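Local coordinates for Exo-poly-alpha-D-galacturonosidase (Thermotoga maritima, PDB 3JUR), which probably hydrolyses the glycosidic bonds of polygalacturonate, the backbone of pectin, as a family 28 glycoside hydrolase that works at high temperature, at residues P212-C215 with I216-V219; F256-G259 with D260-V264. One frame throughout, in Å; residues are numbered along the deposited sequence.

Interaction 1 of 2, residues P212-C215 with I216-V219. Unlike the reference sequence in segment 216-219: Ile216 (reference Val).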
loop_
_atom_site.group_PDB
_atom_site.type_symbol
_atom_site.label_atom_id
_atom_site.label_comp_id
_atom_site.label_asym_id
_atom_site.label_seq_id
_atom_site.Cartn_x
_atom_site.Cartn_y
_atom_site.Cartn_z
ATOM N N PRO D 212 12.339 -3.171 -45.175
ATOM C CA PRO D 212 12.695 -1.814 -45.603
ATOM C C PRO D 212 12.090 -0.760 -44.679
ATOM O O PRO D 212 12.778 0.191 -44.286
ATOM C CB PRO D 212 12.084 -1.719 -47.005
ATOM C CG PRO D 212 12.102 -3.128 -47.501
ATOM C CD PRO D 212 11.772 -3.960 -46.281
ATOM N N MET D 213 10.822 -0.965 -44.324
ATOM C CA MET D 213 10.050 -0.051 -43.493
ATOM C C MET D 213 8.941 -0.863 -42.786
ATOM O O MET D 213 9.256 -1.820 -42.071
ATOM C CB MET D 213 9.507 1.101 -44.349
ATOM C CG MET D 213 9.050 2.310 -43.547
ATOM S SD MET D 213 8.803 3.745 -44.601
ATOM C CE MET D 213 7.871 4.808 -43.500
ATOM N N TRP D 214 7.665 -0.521 -42.987
ATOM C CA TRP D 214 6.569 -1.233 -42.295
ATOM C C TRP D 214 6.454 -2.670 -42.801
ATOM O O TRP D 214 6.558 -2.920 -44.012
ATOM C CB TRP D 214 5.222 -0.517 -42.447
ATOM C CG TRP D 214 5.177 0.918 -41.964
ATOM C CD1 TRP D 214 6.172 1.616 -41.342
ATOM C CD2 TRP D 214 4.053 1.807 -42.042
ATOM N NE1 TRP D 214 5.744 2.888 -41.037
ATOM C CE2 TRP D 214 4.447 3.032 -41.458
ATOM C CE3 TRP D 214 2.752 1.690 -42.559
ATOM C CZ2 TRP D 214 3.583 4.135 -41.372
ATOM C CZ3 TRP D 214 1.892 2.780 -42.468
ATOM C CH2 TRP D 214 2.312 3.990 -41.884
ATOM N N CYS D 215 6.244 -3.610 -41.881
ATOM C CA CYS D 215 6.350 -5.033 -42.213
ATOM C C CYS D 215 5.074 -5.585 -42.831
ATOM O O CYS D 215 5.103 -6.090 -43.953
ATOM C CB CYS D 215 6.805 -5.867 -41.012
ATOM S SG CYS D 215 8.482 -5.472 -40.428
ATOM N N ILE D 216 3.960 -5.484 -42.112
ATOM C CA ILE D 216 2.666 -5.921 -42.641
ATOM C C ILE D 216 1.672 -4.764 -42.679
ATOM O O ILE D 216 1.268 -4.233 -41.631
ATOM C CB ILE D 216 2.099 -7.115 -41.864
ATOM C CG1 ILE D 216 3.071 -8.298 -41.972
ATOM C CG2 ILE D 216 0.712 -7.480 -42.402
ATOM C CD1 ILE D 216 2.542 -9.599 -41.421
ATOM N N HIS D 217 1.276 -4.391 -43.894
ATOM C CA HIS D 217 0.533 -3.153 -44.111
ATOM C C HIS D 217 -0.750 -3.362 -44.923
ATOM O O HIS D 217 -0.773 -3.090 -46.125
ATOM C CB HIS D 217 1.462 -2.106 -44.757
ATOM C CG HIS D 217 0.897 -0.718 -44.800
ATOM N ND1 HIS D 217 1.393 0.258 -45.639
ATOM C CD2 HIS D 217 -0.124 -0.144 -44.119
ATOM C CE1 HIS D 217 0.705 1.372 -45.471
ATOM N NE2 HIS D 217 -0.224 1.154 -44.554
ATOM N N PRO D 218 -1.825 -3.860 -44.268
ATOM C CA PRO D 218 -3.109 -3.912 -44.959
ATOM C C PRO D 218 -3.753 -2.531 -44.977
ATOM O O PRO D 218 -3.765 -1.834 -43.950
ATOM C CB PRO D 218 -3.939 -4.894 -44.119
ATOM C CG PRO D 218 -3.312 -4.904 -42.775
ATOM C CD PRO D 218 -1.912 -4.370 -42.882
ATOM N N VAL D 219 -4.273 -2.144 -46.138
ATOM C CA VAL D 219 -4.837 -0.813 -46.338
ATOM C C VAL D 219 -6.216 -0.947 -46.960
ATOM O O VAL D 219 -6.388 -1.665 -47.947
ATOM C CB VAL D 219 -3.946 0.066 -47.265
ATOM C CG1 VAL D 219 -4.514 1.480 -47.398
ATOM C CG2 VAL D 219 -2.504 0.114 -46.766
#
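Trp214 and His217 meet as an edge-to-face aromatic pair where a loop enters strand 216-219, on the wall of the parallel beta-helix of family 28 glycoside hydrolases. The six-membered edge of the indole supplies the contact: CE3 stands 3.5 Å above the centre of the imidazole plane, and CZ3 lies 3.4 Å from NE2 of His217. With the planes 70° apart, the indole points its polarised C-H edge at the ring's pi cloud. A chi1 of -169° sets the imidazole opposite the backbone N of His217, where its face receives the indole edge.

Histidine suits this buried place because both ring nitrogens have hydrogen-bond partners, ND1 with Ser191 and NE2 with Glu244, and these fix the ring's rotation. Trp214, which also touches Asp239 and Lys266, is broad enough to reach across the bend.

Ile216, a valine in the reference sequence, has its CB leaving CA away from the loop, though CB and CG1 still graze Cys215; its side chain packs on Ile226 and Ile229, while Cys215 rests on Ile231.

The imidazole's second face is covered from its own strand: CG2 of Val219 sits 3.3 Å above the ring plane, displaced toward the rim.

Interaction 2 of 2, residues F256-G259 with D260-V264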
loop_
_atom_site.group_PDB
_atom_site.type_symbol
_atom_site.label_atom_id
_atom_site.label_comp_id
_atom_site.label_asym_id
_atom_site.label_seq_id
_atom_site.Cartn_x
_atom_site.Cartn_y
_atom_site.Cartn_z
ATOM N N PHE D 256 6.629 -10.507 -31.789
ATOM C CA PHE D 256 7.164 -9.241 -32.310
ATOM C C PHE D 256 8.468 -8.808 -31.652
ATOM O O PHE D 256 8.583 -8.782 -30.421
ATOM C CB PHE D 256 6.182 -8.085 -32.088
ATOM C CG PHE D 256 4.835 -8.274 -32.722
ATOM C CD1 PHE D 256 4.577 -7.773 -33.996
ATOM C CD2 PHE D 256 3.811 -8.907 -32.027
ATOM C CE1 PHE D 256 3.324 -7.931 -34.578
ATOM C CE2 PHE D 256 2.553 -9.060 -32.587
ATOM C CZ PHE D 256 2.309 -8.585 -33.874
ATOM N N ASP D 257 9.427 -8.442 -32.495
ATOM C CA ASP D 257 10.575 -7.637 -32.113
ATOM C C ASP D 257 10.702 -6.566 -33.207
ATOM O O ASP D 257 11.109 -6.874 -34.340
ATOM C CB ASP D 257 11.831 -8.499 -32.041
ATOM C CG ASP D 257 13.037 -7.746 -31.496
ATOM O OD1 ASP D 257 12.918 -6.560 -31.118
ATOM O OD2 ASP D 257 14.116 -8.363 -31.441
ATOM N N THR D 258 10.320 -5.331 -32.878
ATOM C CA THR D 258 10.161 -4.282 -33.896
ATOM C C THR D 258 11.024 -3.052 -33.657
ATOM O O THR D 258 11.375 -2.746 -32.524
ATOM C CB THR D 258 8.684 -3.845 -34.052
ATOM O OG1 THR D 258 8.170 -3.373 -32.797
ATOM C CG2 THR D 258 7.833 -4.998 -34.532
ATOM N N GLY D 259 11.359 -2.353 -34.739
ATOM C CA GLY D 259 12.182 -1.148 -34.680
ATOM C C GLY D 259 11.384 0.099 -34.350
ATOM O O GLY D 259 11.946 1.117 -33.969
ATOM N N ASP D 260 10.069 0.022 -34.499
ATOM C CA ASP D 260 9.195 1.128 -34.138
ATOM C C ASP D 260 7.979 0.535 -33.429
ATOM O O ASP D 260 8.102 -0.469 -32.719
ATOM C CB ASP D 260 8.820 1.922 -35.399
ATOM C CG ASP D 260 8.541 3.394 -35.118
ATOM O OD1 ASP D 260 7.435 3.710 -34.624
ATOM O OD2 ASP D 260 9.419 4.240 -35.412
ATOM N N ASP D 261 6.807 1.134 -33.614
ATOM C CA ASP D 261 5.573 0.612 -33.023
ATOM C C ASP D 261 5.301 -0.832 -33.468
ATOM O O ASP D 261 5.500 -1.171 -34.641
ATOM C CB ASP D 261 4.408 1.519 -33.400
ATOM C CG ASP D 261 4.581 2.946 -32.882
ATOM O OD1 ASP D 261 5.001 3.109 -31.720
ATOM O OD2 ASP D 261 4.293 3.902 -33.638
ATOM N N SER D 262 4.850 -1.684 -32.548
ATOM C CA SER D 262 4.654 -3.102 -32.874
ATOM C C SER D 262 3.345 -3.355 -33.629
ATOM O O SER D 262 3.359 -3.822 -34.771
ATOM C CB SER D 262 4.746 -3.974 -31.621
ATOM O OG SER D 262 6.065 -3.984 -31.108
ATOM N N VAL D 263 2.218 -3.061 -32.989
ATOM C CA VAL D 263 0.921 -3.102 -33.654
ATOM C C VAL D 263 0.362 -1.679 -33.616
ATOM O O VAL D 263 0.122 -1.132 -32.535
ATOM C CB VAL D 263 -0.042 -4.099 -32.972
ATOM C CG1 VAL D 263 -1.432 -4.063 -33.627
ATOM C CG2 VAL D 263 0.536 -5.501 -33.014
ATOM N N VAL D 264 0.173 -1.093 -34.800
ATOM C CA VAL D 264 -0.171 0.324 -34.939
ATOM C C VAL D 264 -1.391 0.509 -35.806
ATOM O O VAL D 264 -1.335 0.266 -37.005
ATOM C CB VAL D 264 0.922 1.130 -35.679
ATOM C CG1 VAL D 264 1.087 2.482 -35.034
ATOM C CG2 VAL D 264 2.232 0.362 -35.772
HETATM O O HOH W 1 11.792 3.877 -36.072
#
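The ring of Phe256 is met obliquely by Val263, whose CG2 comes to 3.7 Å from the ring's CZ; the apolar Ile231 and Val290 also pack around this phenylalanine. A phenyl ring against a beta-branched aliphatic suits the largely apolar interior beneath the strand, two residues before the chain turns toward strand 263-264. The other flat group, the Asp260 carboxylate, takes the backbone N-H of Asp261 on the anti side of OD1 (2.8 Å from N, 18° out of plane), and a water donates to its OD2. That water also reaches Gly259 O, but weakly.

Thr258 ties the turn together. Its OG1 donates to Asp260 O at 2.9 Å, from 37° out of the carbonyl plane, and lies 2.8 Å from Ser262 OG. Because the chi1 of 58° sets OG1 between backbone N and carbonyl carbon, one small hydroxyl can serve both neighbours. Ser262 OG also hydrogen-bonds to Ser295 OG.

The CB of Asp261 points away from strand 256-258, and its carboxylate forms salt bridges with Lys329 and Arg327, while Asp260 touches Asp239 and His296. The Gly259-Asp260-Asp261 sequence in this turn matches the paired-aspartate motif of the family 28 active site.

Interactions 1 and 2 follow one another along the chain in neighbouring parts of the beta-helix; their centres are about 11 Å apart and their nearest atoms about 6 Å, so they do not touch. Shared neighbours bridge them. Asp239 is touched by Trp214 from 212-215 and by Asp260 from 260-264, and the backbone of Gly240 bonds to both Ile216 and Asp261. In the core, Ile231 meets Cys215 as well as Phe256 and Thr258. Asp239, Asp260 and Asp261 correspond to the aspartates that form the catalytic cluster in family 28 enzymes, and probably do so here, so interaction 2 would shape the turn carrying two of them and interaction 1 would place an indole beside the third.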